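Local coordinates for SPCC18.06c protein (Schizosaccharomyces pombe, PDB 2P51) that removes poly(A) tails from mRNA as a metal-dependent 3'-exoribonuclease, the catalytic deadenylase subunit of the CCR4-NOT core complex, at residues F108-N113 and A145-L150; E122-L127 and I132-H137; I209-S212 and N216-G219; D225-H230 and R253-D258. One frame throughout, in Å; residues are numbered along the deposited sequence.

The four contacts fall into two pairs. Contacts 1 and 2 adjoin one another, with centres about 16 Å apart: the helix that begins in 132-137 reaches the residues of 108-113, where Phe-110 O lies 2.9 Å from His-137 ND1 in a probable hydrogen bond. Contact 2 is close to the catalytic centre, the side chain of Leu-127 being about 7 Å from a bound magnesium ion, whereas in contact 1 the side chain of Phe-110 is about 12 Å from one. Contacts 3 and 4, with centres about 13 Å apart, lie across the chain's centre from contact 1 and away from the metals; contact 3 ties helix 206-213 to the loop leading into helix 220-226, and contact 4 joins the end of that helix to helix 238-257.

Contact 1: F108-N113 and A145-L150; sequences FNFTFN and ADFAEL
Phe-147 of helix 144-152 touches both Phe-108 and Phe-110 with its ring, and the three form a cluster of two edge-to-face pairs. Its CE1 stands over the centre of the Phe-108 ring, 3.6 Å from Phe-108 CD1, with the two planes at 59°. Phe-110 meets Phe-147 differently: here it supplies the edge, its CZ lying over the face of the Phe-147 ring toward the rim, with the planes nearly perpendicular at 85°. The same edge runs on to the root of the side chain, Phe-110 CE1 being 3.7 Å from Phe-147 CB. With CG anti to the backbone N (chi1 171°), Phe-147 swings its ring off the helix into this position. Phenylalanine suits all three places, since edge and face attract without any polar atom to satisfy. Were Phe-147 cut back to alanine, the face of Phe-108 and the edge of Phe-110 would probably lose the aromatic partner they share. The tight packing is confined to this buried trio; on the same helix, Asp-146 and Glu-149 belong to the exposed side. The cluster joins helix 144-152 to the end of strand 105-109 and the residue just beyond it, with Ile-88 of strand 87-93 touching Phe-110 and Phe-147, and helix 31-41 packing on Phe-108.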
loop_
_atom_site.group_PDB
_atom_site.type_symbol
_atom_site.label_atom_id
_atom_site.label_comp_id
_atom_site.label_asym_id
_atom_site.label_seq_id
_atom_site.Cartn_x
_atom_site.Cartn_y
_atom_site.Cartn_z
ATOM N N PHE A 108 -3.264 2.919 -9.205
ATOM C CA PHE A 108 -3.803 4.265 -9.220
ATOM C C PHE A 108 -2.642 5.246 -9.335
ATOM O O PHE A 108 -1.734 5.181 -8.485
ATOM C CB PHE A 108 -4.567 4.533 -7.918
ATOM C CG PHE A 108 -5.815 3.672 -7.822
ATOM C CD1 PHE A 108 -7.036 4.179 -8.251
ATOM C CD2 PHE A 108 -5.770 2.387 -7.342
ATOM C CE1 PHE A 108 -8.171 3.381 -8.185
ATOM C CE2 PHE A 108 -6.912 1.586 -7.289
ATOM C CZ PHE A 108 -8.123 2.053 -7.730
ATOM N N ASN A 109 -2.654 6.094 -10.349
ATOM C CA ASN A 109 -1.545 7.020 -10.603
ATOM C C ASN A 109 -1.920 8.452 -10.249
ATOM O O ASN A 109 -2.918 8.947 -10.819
ATOM C CB ASN A 109 -1.186 6.902 -12.100
ATOM C CG ASN A 109 -0.702 5.482 -12.421
ATOM O OD1 ASN A 109 0.335 5.038 -11.903
ATOM N ND2 ASN A 109 -1.488 4.800 -13.251
ATOM N N PHE A 110 -1.205 9.083 -9.328
ATOM C CA PHE A 110 -1.641 10.355 -8.751
ATOM C C PHE A 110 -0.884 11.547 -9.317
ATOM O O PHE A 110 0.253 11.459 -9.800
ATOM C CB PHE A 110 -1.461 10.315 -7.224
ATOM C CG PHE A 110 -2.490 9.353 -6.641
ATOM C CD1 PHE A 110 -3.776 9.783 -6.348
ATOM C CD2 PHE A 110 -2.194 8.019 -6.434
ATOM C CE1 PHE A 110 -4.725 8.921 -5.818
ATOM C CE2 PHE A 110 -3.109 7.141 -5.882
ATOM C CZ PHE A 110 -4.402 7.604 -5.604
ATOM N N THR A 111 -1.545 12.694 -9.220
ATOM C CA THR A 111 -0.997 13.953 -9.760
ATOM C C THR A 111 0.340 14.299 -9.105
ATOM O O THR A 111 0.544 14.163 -7.891
ATOM C CB THR A 111 -2.022 15.071 -9.543
ATOM O OG1 THR A 111 -1.590 16.216 -10.293
ATOM C CG2 THR A 111 -2.092 15.456 -8.069
ATOM N N PHE A 112 1.308 14.767 -9.896
ATOM C CA PHE A 112 2.641 15.095 -9.356
ATOM C C PHE A 112 3.278 16.037 -10.357
ATOM O O PHE A 112 2.976 15.931 -11.573
ATOM C CB PHE A 112 3.440 13.791 -9.187
ATOM C CG PHE A 112 4.594 13.999 -8.239
ATOM C CD1 PHE A 112 4.363 13.890 -6.865
ATOM C CD2 PHE A 112 5.879 14.307 -8.696
ATOM C CE1 PHE A 112 5.405 14.103 -5.959
ATOM C CE2 PHE A 112 6.892 14.518 -7.782
ATOM C CZ PHE A 112 6.657 14.427 -6.420
ATOM N N ASN A 113 4.134 16.952 -9.920
ATOM C CA ASN A 113 4.691 18.010 -10.737
ATOM C C ASN A 113 6.180 18.122 -10.377
ATOM O O ASN A 113 6.524 18.563 -9.288
ATOM C CB ASN A 113 3.926 19.308 -10.528
ATOM C CG ASN A 113 4.427 20.355 -11.503
ATOM O OD1 ASN A 113 5.627 20.613 -11.520
ATOM N ND2 ASN A 113 3.481 20.940 -12.259
ATOM N N ALA A 145 -7.787 13.487 -3.304
ATOM C CA ALA A 145 -9.070 13.744 -2.698
ATOM C C ALA A 145 -10.212 13.077 -3.436
ATOM O O ALA A 145 -11.164 12.551 -2.835
ATOM C CB ALA A 145 -9.254 15.276 -2.652
ATOM N N ASP A 146 -10.162 13.088 -4.766
ATOM C CA ASP A 146 -11.178 12.412 -5.591
ATOM C C ASP A 146 -11.143 10.910 -5.326
ATOM O O ASP A 146 -12.163 10.237 -5.192
ATOM C CB ASP A 146 -10.930 12.725 -7.055
ATOM C CG ASP A 146 -11.191 14.169 -7.442
ATOM O OD1 ASP A 146 -11.871 14.920 -6.686
ATOM O OD2 ASP A 146 -10.713 14.549 -8.542
ATOM N N PHE A 147 -9.937 10.365 -5.268
ATOM C CA PHE A 147 -9.785 8.940 -4.959
ATOM C C PHE A 147 -10.316 8.633 -3.600
ATOM O O PHE A 147 -11.005 7.639 -3.351
ATOM C CB PHE A 147 -8.280 8.628 -5.001
ATOM C CG PHE A 147 -7.928 7.234 -4.500
ATOM C CD1 PHE A 147 -8.160 6.110 -5.270
ATOM C CD2 PHE A 147 -7.347 7.080 -3.240
ATOM C CE1 PHE A 147 -7.800 4.876 -4.766
ATOM C CE2 PHE A 147 -7.008 5.834 -2.735
ATOM C CZ PHE A 147 -7.233 4.695 -3.498
ATOM N N ALA A 148 -9.986 9.498 -2.655
ATOM C CA ALA A 148 -10.376 9.200 -1.273
ATOM C C ALA A 148 -11.885 9.172 -1.086
ATOM O O ALA A 148 -12.410 8.276 -0.400
ATOM C CB ALA A 148 -9.682 10.245 -0.400
ATOM N N GLU A 149 -12.630 10.115 -1.671
ATOM C CA GLU A 149 -14.077 10.057 -1.601
ATOM C C GLU A 149 -14.611 8.709 -2.082
ATOM O O GLU A 149 -15.489 8.117 -1.445
ATOM C CB GLU A 149 -14.638 11.132 -2.524
ATOM C CG GLU A 149 -15.494 12.135 -1.801
ATOM C CD GLU A 149 -15.823 13.283 -2.729
ATOM O OE1 GLU A 149 -16.203 12.960 -3.877
ATOM O OE2 GLU A 149 -15.678 14.429 -2.256
ATOM N N LEU A 150 -14.087 8.222 -3.200
ATOM C CA LEU A 150 -14.532 6.940 -3.753
ATOM C C LEU A 150 -14.117 5.775 -2.871
ATOM O O LEU A 150 -14.869 4.819 -2.667
ATOM C CB LEU A 150 -14.001 6.774 -5.187
ATOM C CG LEU A 150 -14.619 7.777 -6.194
ATOM C CD1 LEU A 150 -14.029 7.589 -7.586
ATOM C CD2 LEU A 150 -16.133 7.675 -6.257
#

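Contact 2: E122-L127 and I132-H137; sequences ESIELL and IDFKKH
Leu-127 O accepts a hydrogen bond from Ile-132 N at 3.0 Å, nearly straight at the hydrogen (162°) though tilted from the carbonyl plane, and this bond ties the last turn of helix 121-129 to the residue leading into helix 134-140. Beside it the side chains of Leu-127 and Ile-132 lie side by side and point the same way, with Leu-127 CB 3.6 Å from Ile-132 CG1. That branch of Ile-132 is anti to its carbonyl carbon (chi1 -61°), which sets CG1 against the leucine; the other branch, CG2, sits 3.5 Å above the centre of the Phe-134 ring. Beta-branching therefore lets one isoleucine serve two neighbours. The Phe-134 ring reaches the first helix with its far end: Leu-127 CB meets its edge, 3.9 Å from Phe-134 CZ, while Ile-124 CD1 comes in obliquely, 3.7 Å from the same CZ. On the exposed side Asp-133 is the N-cap of the second helix, its OD1 accepting from Lys-136 N at 3.2 Å from above the carboxylate plane. A carboxylate suits that position because it can accept from backbone N-H groups of the first turn, which have no preceding turn to bond to. The contact joins helix 121-129 to helix 134-140, with Gln-87 of strand 87-93 touching Ile-132 and His-236 touching Leu-127, whose side chain is near that of the metal ligand Glu-53.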
loop_
_atom_site.group_PDB
_atom_site.type_symbol
_atom_site.label_atom_id
_atom_site.label_comp_id
_atom_site.label_asym_id
_atom_site.label_seq_id
_atom_site.Cartn_x
_atom_site.Cartn_y
_atom_site.Cartn_z
ATOM N N GLU A 122 16.810 11.226 -5.592
ATOM C CA GLU A 122 17.108 9.798 -5.805
ATOM C C GLU A 122 15.840 8.973 -6.076
ATOM O O GLU A 122 15.805 8.044 -6.890
ATOM C CB GLU A 122 17.818 9.270 -4.572
ATOM C CG GLU A 122 19.182 9.846 -4.333
ATOM C CD GLU A 122 19.276 11.173 -3.613
ATOM O OE1 GLU A 122 18.206 11.800 -3.364
ATOM O OE2 GLU A 122 20.424 11.585 -3.298
ATOM N N SER A 123 14.776 9.292 -5.345
ATOM C CA SER A 123 13.539 8.495 -5.477
ATOM C C SER A 123 12.896 8.703 -6.828
ATOM O O SER A 123 12.360 7.784 -7.436
ATOM C CB SER A 123 12.566 8.889 -4.376
ATOM O OG SER A 123 13.059 8.494 -3.098
ATOM N N ILE A 124 12.939 9.956 -7.309
ATOM C CA ILE A 124 12.368 10.245 -8.652
ATOM C C ILE A 124 13.156 9.476 -9.695
ATOM O O ILE A 124 12.610 8.926 -10.651
ATOM C CB ILE A 124 12.370 11.768 -8.947
ATOM C CG1 ILE A 124 11.471 12.555 -7.990
ATOM C CG2 ILE A 124 12.068 12.138 -10.411
ATOM C CD1 ILE A 124 10.106 11.971 -7.734
ATOM N N GLU A 125 14.474 9.421 -9.516
ATOM C CA GLU A 125 15.290 8.686 -10.479
ATOM C C GLU A 125 14.946 7.202 -10.440
ATOM O O GLU A 125 14.809 6.517 -11.461
ATOM C CB GLU A 125 16.803 8.875 -10.216
ATOM C CG GLU A 125 17.590 8.112 -11.275
ATOM C CD GLU A 125 17.383 8.647 -12.680
ATOM O OE1 GLU A 125 17.411 7.825 -13.631
ATOM O OE2 GLU A 125 17.201 9.872 -12.794
ATOM N N LEU A 126 14.804 6.663 -9.240
ATOM C CA LEU A 126 14.460 5.225 -9.114
ATOM C C LEU A 126 13.095 4.954 -9.730
ATOM O O LEU A 126 12.914 3.951 -10.439
ATOM C CB LEU A 126 14.435 4.848 -7.649
ATOM C CG LEU A 126 14.028 3.430 -7.244
ATOM C CD1 LEU A 126 14.952 2.359 -7.847
ATOM C CD2 LEU A 126 14.105 3.342 -5.714
ATOM N N LEU A 127 12.144 5.857 -9.450
ATOM C CA LEU A 127 10.797 5.631 -10.018
ATOM C C LEU A 127 10.798 5.734 -11.534
ATOM O O LEU A 127 10.115 5.016 -12.275
ATOM C CB LEU A 127 9.807 6.623 -9.375
ATOM C CG LEU A 127 9.464 6.276 -7.922
ATOM C CD1 LEU A 127 8.785 7.446 -7.201
ATOM C CD2 LEU A 127 8.577 5.009 -7.801
ATOM N N ILE A 132 7.766 4.844 -14.133
ATOM C CA ILE A 132 6.818 5.945 -13.932
ATOM C C ILE A 132 6.927 6.969 -15.045
ATOM O O ILE A 132 8.028 7.420 -15.389
ATOM C CB ILE A 132 7.058 6.665 -12.580
ATOM C CG1 ILE A 132 6.882 5.740 -11.364
ATOM C CG2 ILE A 132 6.177 7.895 -12.438
ATOM C CD1 ILE A 132 5.509 5.157 -11.240
ATOM N N ASP A 133 5.752 7.313 -15.568
ATOM C CA ASP A 133 5.627 8.358 -16.608
ATOM C C ASP A 133 5.269 9.676 -15.955
ATOM O O ASP A 133 4.106 10.057 -15.815
ATOM C CB ASP A 133 4.598 7.865 -17.633
ATOM C CG ASP A 133 4.431 8.797 -18.796
ATOM O OD1 ASP A 133 4.948 9.948 -18.797
ATOM O OD2 ASP A 133 3.766 8.410 -19.796
ATOM N N PHE A 134 6.304 10.381 -15.498
ATOM C CA PHE A 134 6.001 11.577 -14.709
ATOM C C PHE A 134 5.205 12.605 -15.499
ATOM O O PHE A 134 4.365 13.316 -14.960
ATOM C CB PHE A 134 7.333 12.137 -14.149
ATOM C CG PHE A 134 7.710 11.430 -12.840
ATOM C CD1 PHE A 134 7.043 11.727 -11.659
ATOM C CD2 PHE A 134 8.730 10.479 -12.785
ATOM C CE1 PHE A 134 7.343 11.118 -10.444
ATOM C CE2 PHE A 134 9.029 9.824 -11.597
ATOM C CZ PHE A 134 8.325 10.130 -10.415
ATOM N N LYS A 135 5.437 12.724 -16.818
ATOM C CA LYS A 135 4.699 13.718 -17.559
ATOM C C LYS A 135 3.199 13.402 -17.517
ATOM O O LYS A 135 2.329 14.238 -17.376
ATOM C CB LYS A 135 5.169 13.786 -19.017
ATOM C CG LYS A 135 4.430 14.839 -19.845
ATOM C CD LYS A 135 4.897 14.953 -21.261
ATOM C CE LYS A 135 6.384 15.175 -21.580
ATOM N NZ LYS A 135 6.773 14.095 -22.516
ATOM N N LYS A 136 2.865 12.116 -17.618
ATOM C CA LYS A 136 1.472 11.696 -17.583
ATOM C C LYS A 136 0.880 11.903 -16.201
ATOM O O LYS A 136 -0.304 12.286 -16.132
ATOM C CB LYS A 136 1.314 10.246 -18.038
ATOM C CG LYS A 136 -0.109 9.978 -18.500
ATOM C CD LYS A 136 -0.197 8.644 -19.230
ATOM C CE LYS A 136 -1.651 8.222 -19.465
ATOM N NZ LYS A 136 -1.748 6.919 -20.192
ATOM N N HIS A 137 1.658 11.699 -15.137
ATOM C CA HIS A 137 1.112 11.992 -13.816
ATOM C C HIS A 137 0.808 13.489 -13.710
ATOM O O HIS A 137 -0.127 13.881 -12.989
ATOM C CB HIS A 137 2.084 11.610 -12.711
ATOM C CG HIS A 137 2.200 10.131 -12.448
ATOM N ND1 HIS A 137 1.735 9.525 -11.280
ATOM C CD2 HIS A 137 2.746 9.136 -13.201
ATOM C CE1 HIS A 137 1.985 8.220 -11.329
ATOM N NE2 HIS A 137 2.591 7.971 -12.491
#

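Contact 3: I209-S212 and N216-G219; sequences IMKS and NSKG
Two hydrogen bonds join Met-210 and Lys-211 to the loop at Asn-216 and Ser-217, one from backbone to backbone and one between side chains. Asn-216 N donates to Met-210 O over 2.8 Å, nearly straight at 166°, though the donor stands above the carbonyl plane. The second bond lies on the more exposed side, where Lys-211 NZ donates to Ser-217 OG at 2.7 Å. The lysine gets there by leaving the helix fully extended, CG anti to the backbone N (chi1 -179°), and bending only at its last torsion to bring NZ to the hydroxyl. A lysine has the length to reach the serine from the helix, and a serine is small enough to offer an oxygen close to its own backbone. A leucine in place of Lys-211 would probably leave Ser-217 OG without its charged donor and this side of the loop less firmly tied to the helix.

The loop also carries an Asx turn: Asn-216 OD1 accepts from Lys-218 N at 3.0 Å, nearly along the C=O axis. It shapes the connection between helix 206-213, which has a wider pi-type turn here, and helix 220-226, for which Gly-219 is the N-cap.

Van der Waals contact fills the inner side. Met-210 and Asn-216 lie alongside each other, pointing the same way, and the methionine, bent at both chi2 and chi3, lays CE 3.4 Å from Asn-216 ND2. A flexible thioether suits a place between a loop and two helices, for Met-210 also touches Ile-223 of helix 220-226 and Ile-252 of helix 238-257.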
loop_
_atom_site.group_PDB
_atom_site.type_symbol
_atom_site.label_atom_id
_atom_site.label_comp_id
_atom_site.label_asym_id
_atom_site.label_seq_id
_atom_site.Cartn_x
_atom_site.Cartn_y
_atom_site.Cartn_z
ATOM N N ILE A 209 4.963 -10.084 10.327
ATOM C CA ILE A 209 4.841 -11.538 10.449
ATOM C C ILE A 209 6.186 -12.213 10.176
ATOM O O ILE A 209 6.634 -13.048 10.996
ATOM C CB ILE A 209 3.748 -12.073 9.502
ATOM C CG1 ILE A 209 2.375 -11.493 9.783
ATOM C CG2 ILE A 209 3.755 -13.610 9.587
ATOM C CD1 ILE A 209 1.283 -11.868 8.788
ATOM N N MET A 210 6.843 -11.851 9.062
ATOM C CA MET A 210 8.054 -12.574 8.680
ATOM C C MET A 210 9.199 -12.203 9.606
ATOM O O MET A 210 9.872 -13.135 10.086
ATOM C CB MET A 210 8.460 -12.342 7.216
ATOM C CG MET A 210 7.419 -12.943 6.264
ATOM S SD MET A 210 7.530 -14.753 6.331
ATOM C CE MET A 210 8.941 -14.996 5.233
ATOM N N LYS A 211 9.468 -10.939 9.846
ATOM C CA LYS A 211 10.652 -10.608 10.658
ATOM C C LYS A 211 10.339 -10.678 12.139
ATOM O O LYS A 211 11.054 -11.381 12.854
ATOM C CB LYS A 211 11.186 -9.217 10.331
ATOM C CG LYS A 211 12.442 -8.929 11.200
ATOM C CD LYS A 211 13.150 -7.681 10.895
ATOM C CE LYS A 211 14.379 -7.468 11.785
ATOM N NZ LYS A 211 15.245 -8.664 11.881
ATOM N N SER A 212 9.331 -9.971 12.626
ATOM C CA SER A 212 9.138 -9.883 14.079
ATOM C C SER A 212 8.697 -11.201 14.713
ATOM O O SER A 212 9.100 -11.501 15.846
ATOM C CB SER A 212 8.131 -8.769 14.418
ATOM O OG SER A 212 8.647 -7.526 13.938
ATOM N N ASN A 216 12.527 -13.990 9.967
ATOM C CA ASN A 216 12.999 -13.932 8.581
ATOM C C ASN A 216 13.054 -12.444 8.190
ATOM O O ASN A 216 11.985 -11.814 8.163
ATOM C CB ASN A 216 12.063 -14.788 7.709
ATOM C CG ASN A 216 12.482 -14.810 6.241
ATOM O OD1 ASN A 216 13.066 -13.848 5.738
ATOM N ND2 ASN A 216 12.221 -15.881 5.492
ATOM N N SER A 217 14.270 -11.915 7.928
ATOM C CA SER A 217 14.457 -10.493 7.710
ATOM C C SER A 217 14.418 -10.107 6.233
ATOM O O SER A 217 14.691 -8.941 5.896
ATOM C CB SER A 217 15.807 -10.028 8.268
ATOM O OG SER A 217 15.783 -10.165 9.687
ATOM N N LYS A 218 14.109 -11.072 5.368
ATOM C CA LYS A 218 14.174 -10.700 3.951
ATOM C C LYS A 218 13.132 -9.676 3.538
ATOM O O LYS A 218 12.003 -9.611 4.057
ATOM C CB LYS A 218 13.996 -12.023 3.181
ATOM C CG LYS A 218 15.215 -12.931 3.190
ATOM C CD LYS A 218 14.960 -14.195 2.364
ATOM C CE LYS A 218 16.261 -14.953 2.162
ATOM N NZ LYS A 218 16.458 -15.955 3.246
ATOM N N GLY A 219 13.506 -8.859 2.555
ATOM C CA GLY A 219 12.562 -7.963 1.903
ATOM C C GLY A 219 11.544 -8.622 1.011
ATOM O O GLY A 219 11.612 -9.826 0.768
#

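Contact 4: D225-H230 and R253-D258; sequences DDLQIH and RSRYFD
Leu-227 and Arg-255 run antiparallel alongside each other, and the methyl CD2 of the leucine comes to rest over the centre of the guanidinium face, 3.6 Å from Arg-255 CZ. The arginine arrives as an extended chain from CG to NE, which carries its guanidinium to the leucine methyl. This arrangement suits an arginine: the face of a guanidinium tolerates an apolar neighbour while its N-H groups bond in the plane. Two waters lie at that edge. One accepts from Arg-255 NH2 and donates to Leu-227 O at 2.7 Å; the other, 3.0 Å from Arg-255 NH2, reaches Asp-226 O only weakly. The guanidinium is thus linked through water to the carbonyls at a helix end, where helix 220-226 closes in a Schellman motif with Gln-228, at positive phi, as its C-prime residue. Glu-251, one turn earlier on helix 238-257, holds Arg-255 NE in a salt bridge and probably helps to fix the rotation of the head. Tyr-256 comes to the same methyl by its far end, its OH 3.8 Å from Leu-227 CD2. Arg-255 CB lies over the centre of the tyrosine ring, 3.6 Å above its plane, while Leu-214, in the loop after helix 206-213, also touches Tyr-256.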
loop_
_atom_site.group_PDB
_atom_site.type_symbol
_atom_site.label_atom_id
_atom_site.label_comp_id
_atom_site.label_asym_id
_atom_site.label_seq_id
_atom_site.Cartn_x
_atom_site.Cartn_y
_atom_site.Cartn_z
ATOM N N ASP A 225 11.557 -14.416 -4.126
ATOM C CA ASP A 225 12.464 -15.300 -4.866
ATOM C C ASP A 225 12.650 -16.617 -4.130
ATOM O O ASP A 225 12.696 -17.736 -4.672
ATOM C CB ASP A 225 13.781 -14.590 -5.104
ATOM C CG ASP A 225 13.674 -13.353 -5.973
ATOM O OD1 ASP A 225 12.678 -13.295 -6.716
ATOM O OD2 ASP A 225 14.533 -12.444 -5.970
ATOM N N ASP A 226 12.771 -16.503 -2.816
ATOM C CA ASP A 226 12.981 -17.654 -1.936
ATOM C C ASP A 226 11.861 -18.675 -2.064
ATOM O O ASP A 226 12.064 -19.874 -2.154
ATOM C CB ASP A 226 13.054 -17.194 -0.482
ATOM C CG ASP A 226 13.964 -18.012 0.377
ATOM O OD1 ASP A 226 14.883 -18.710 -0.123
ATOM O OD2 ASP A 226 13.760 -17.955 1.605
ATOM N N LEU A 227 10.646 -18.133 -2.077
ATOM C CA LEU A 227 9.494 -19.001 -2.199
ATOM C C LEU A 227 9.150 -19.336 -3.641
ATOM O O LEU A 227 8.089 -19.946 -3.857
ATOM C CB LEU A 227 8.292 -18.332 -1.496
ATOM C CG LEU A 227 8.484 -18.054 -0.001
ATOM C CD1 LEU A 227 7.290 -17.235 0.520
ATOM C CD2 LEU A 227 8.661 -19.338 0.793
ATOM N N GLN A 228 9.992 -18.970 -4.591
ATOM C CA GLN A 228 9.700 -19.217 -6.005
ATOM C C GLN A 228 8.345 -18.663 -6.420
ATOM O O GLN A 228 7.623 -19.306 -7.187
ATOM C CB GLN A 228 9.699 -20.712 -6.338
ATOM C CG GLN A 228 10.791 -21.470 -5.595
ATOM C CD GLN A 228 10.923 -22.852 -6.212
ATOM O OE1 GLN A 228 10.002 -23.670 -6.154
ATOM N NE2 GLN A 228 12.081 -23.075 -6.820
ATOM N N ILE A 229 8.004 -17.480 -5.937
ATOM C CA ILE A 229 6.806 -16.800 -6.427
ATOM C C ILE A 229 7.169 -15.793 -7.508
ATOM O O ILE A 229 8.024 -14.932 -7.341
ATOM C CB ILE A 229 6.092 -16.102 -5.268
ATOM C CG1 ILE A 229 5.552 -17.121 -4.239
ATOM C CG2 ILE A 229 5.040 -15.138 -5.801
ATOM C CD1 ILE A 229 5.285 -16.499 -2.884
ATOM N N HIS A 230 6.534 -15.889 -8.665
ATOM C CA HIS A 230 6.971 -14.987 -9.748
ATOM C C HIS A 230 6.231 -13.667 -9.683
ATOM O O HIS A 230 5.038 -13.597 -9.418
ATOM C CB HIS A 230 6.762 -15.686 -11.088
ATOM C CG HIS A 230 6.695 -14.873 -12.329
ATOM N ND1 HIS A 230 7.823 -14.472 -13.029
ATOM C CD2 HIS A 230 5.653 -14.375 -13.054
ATOM C CE1 HIS A 230 7.477 -13.765 -14.101
ATOM N NE2 HIS A 230 6.154 -13.689 -14.140
ATOM N N ARG A 253 0.852 -17.975 4.600
ATOM C CA ARG A 253 -0.273 -18.510 5.359
ATOM C C ARG A 253 -0.318 -20.024 5.208
ATOM O O ARG A 253 -0.539 -20.770 6.165
ATOM C CB ARG A 253 -1.584 -17.925 4.841
ATOM C CG ARG A 253 -2.751 -18.227 5.773
ATOM C CD ARG A 253 -4.031 -17.576 5.238
ATOM N NE ARG A 253 -4.480 -18.365 4.089
ATOM C CZ ARG A 253 -5.677 -18.180 3.517
ATOM N NH1 ARG A 253 -6.524 -17.230 3.955
ATOM N NH2 ARG A 253 -5.971 -18.965 2.490
ATOM N N SER A 254 -0.117 -20.517 3.981
ATOM C CA SER A 254 -0.114 -21.971 3.768
ATOM C C SER A 254 1.062 -22.680 4.406
ATOM O O SER A 254 0.893 -23.727 5.042
ATOM C CB SER A 254 -0.080 -22.201 2.246
ATOM O OG SER A 254 -0.040 -23.589 1.996
ATOM N N ARG A 255 2.271 -22.126 4.227
ATOM C CA ARG A 255 3.457 -22.836 4.700
ATOM C C ARG A 255 3.624 -22.745 6.221
ATOM O O ARG A 255 4.058 -23.775 6.740
ATOM C CB ARG A 255 4.722 -22.285 4.062
ATOM C CG ARG A 255 4.826 -22.551 2.558
ATOM C CD ARG A 255 6.281 -22.495 2.121
ATOM N NE ARG A 255 6.427 -22.469 0.674
ATOM C CZ ARG A 255 7.561 -22.711 0.021
ATOM N NH1 ARG A 255 8.656 -23.013 0.724
ATOM N NH2 ARG A 255 7.550 -22.644 -1.302
ATOM N N TYR A 256 3.357 -21.629 6.878
ATOM C CA TYR A 256 3.753 -21.490 8.286
ATOM C C TYR A 256 2.563 -21.427 9.213
ATOM O O TYR A 256 2.781 -21.477 10.438
ATOM C CB TYR A 256 4.700 -20.265 8.493
ATOM C CG TYR A 256 5.774 -20.321 7.410
ATOM C CD1 TYR A 256 6.565 -21.455 7.254
ATOM C CD2 TYR A 256 5.965 -19.247 6.568
ATOM C CE1 TYR A 256 7.558 -21.585 6.302
ATOM C CE2 TYR A 256 6.941 -19.357 5.588
ATOM C CZ TYR A 256 7.735 -20.489 5.447
ATOM O OH TYR A 256 8.664 -20.520 4.427
ATOM N N PHE A 257 1.344 -21.347 8.656
ATOM C CA PHE A 257 0.165 -21.258 9.497
ATOM C C PHE A 257 -0.874 -22.301 9.120
ATOM O O PHE A 257 -2.002 -22.217 9.589
ATOM C CB PHE A 257 -0.449 -19.862 9.459
ATOM C CG PHE A 257 0.531 -18.810 9.984
ATOM C CD1 PHE A 257 0.504 -18.507 11.340
ATOM C CD2 PHE A 257 1.435 -18.178 9.142
ATOM C CE1 PHE A 257 1.378 -17.550 11.860
ATOM C CE2 PHE A 257 2.291 -17.225 9.623
ATOM C CZ PHE A 257 2.250 -16.934 10.971
ATOM N N ASP A 258 -0.489 -23.271 8.303
ATOM C CA ASP A 258 -1.386 -24.372 7.907
ATOM C C ASP A 258 -2.767 -23.851 7.456
ATOM O O ASP A 258 -3.821 -24.421 7.719
ATOM C CB ASP A 258 -1.515 -25.383 9.028
ATOM C CG ASP A 258 -2.061 -26.720 8.558
ATOM O OD1 ASP A 258 -1.875 -27.110 7.375
ATOM O OD2 ASP A 258 -2.696 -27.441 9.375
HETATM O O HOH W 1 10.394 -22.819 -2.349
HETATM O O HOH W 2 6.058 -21.711 -3.889
#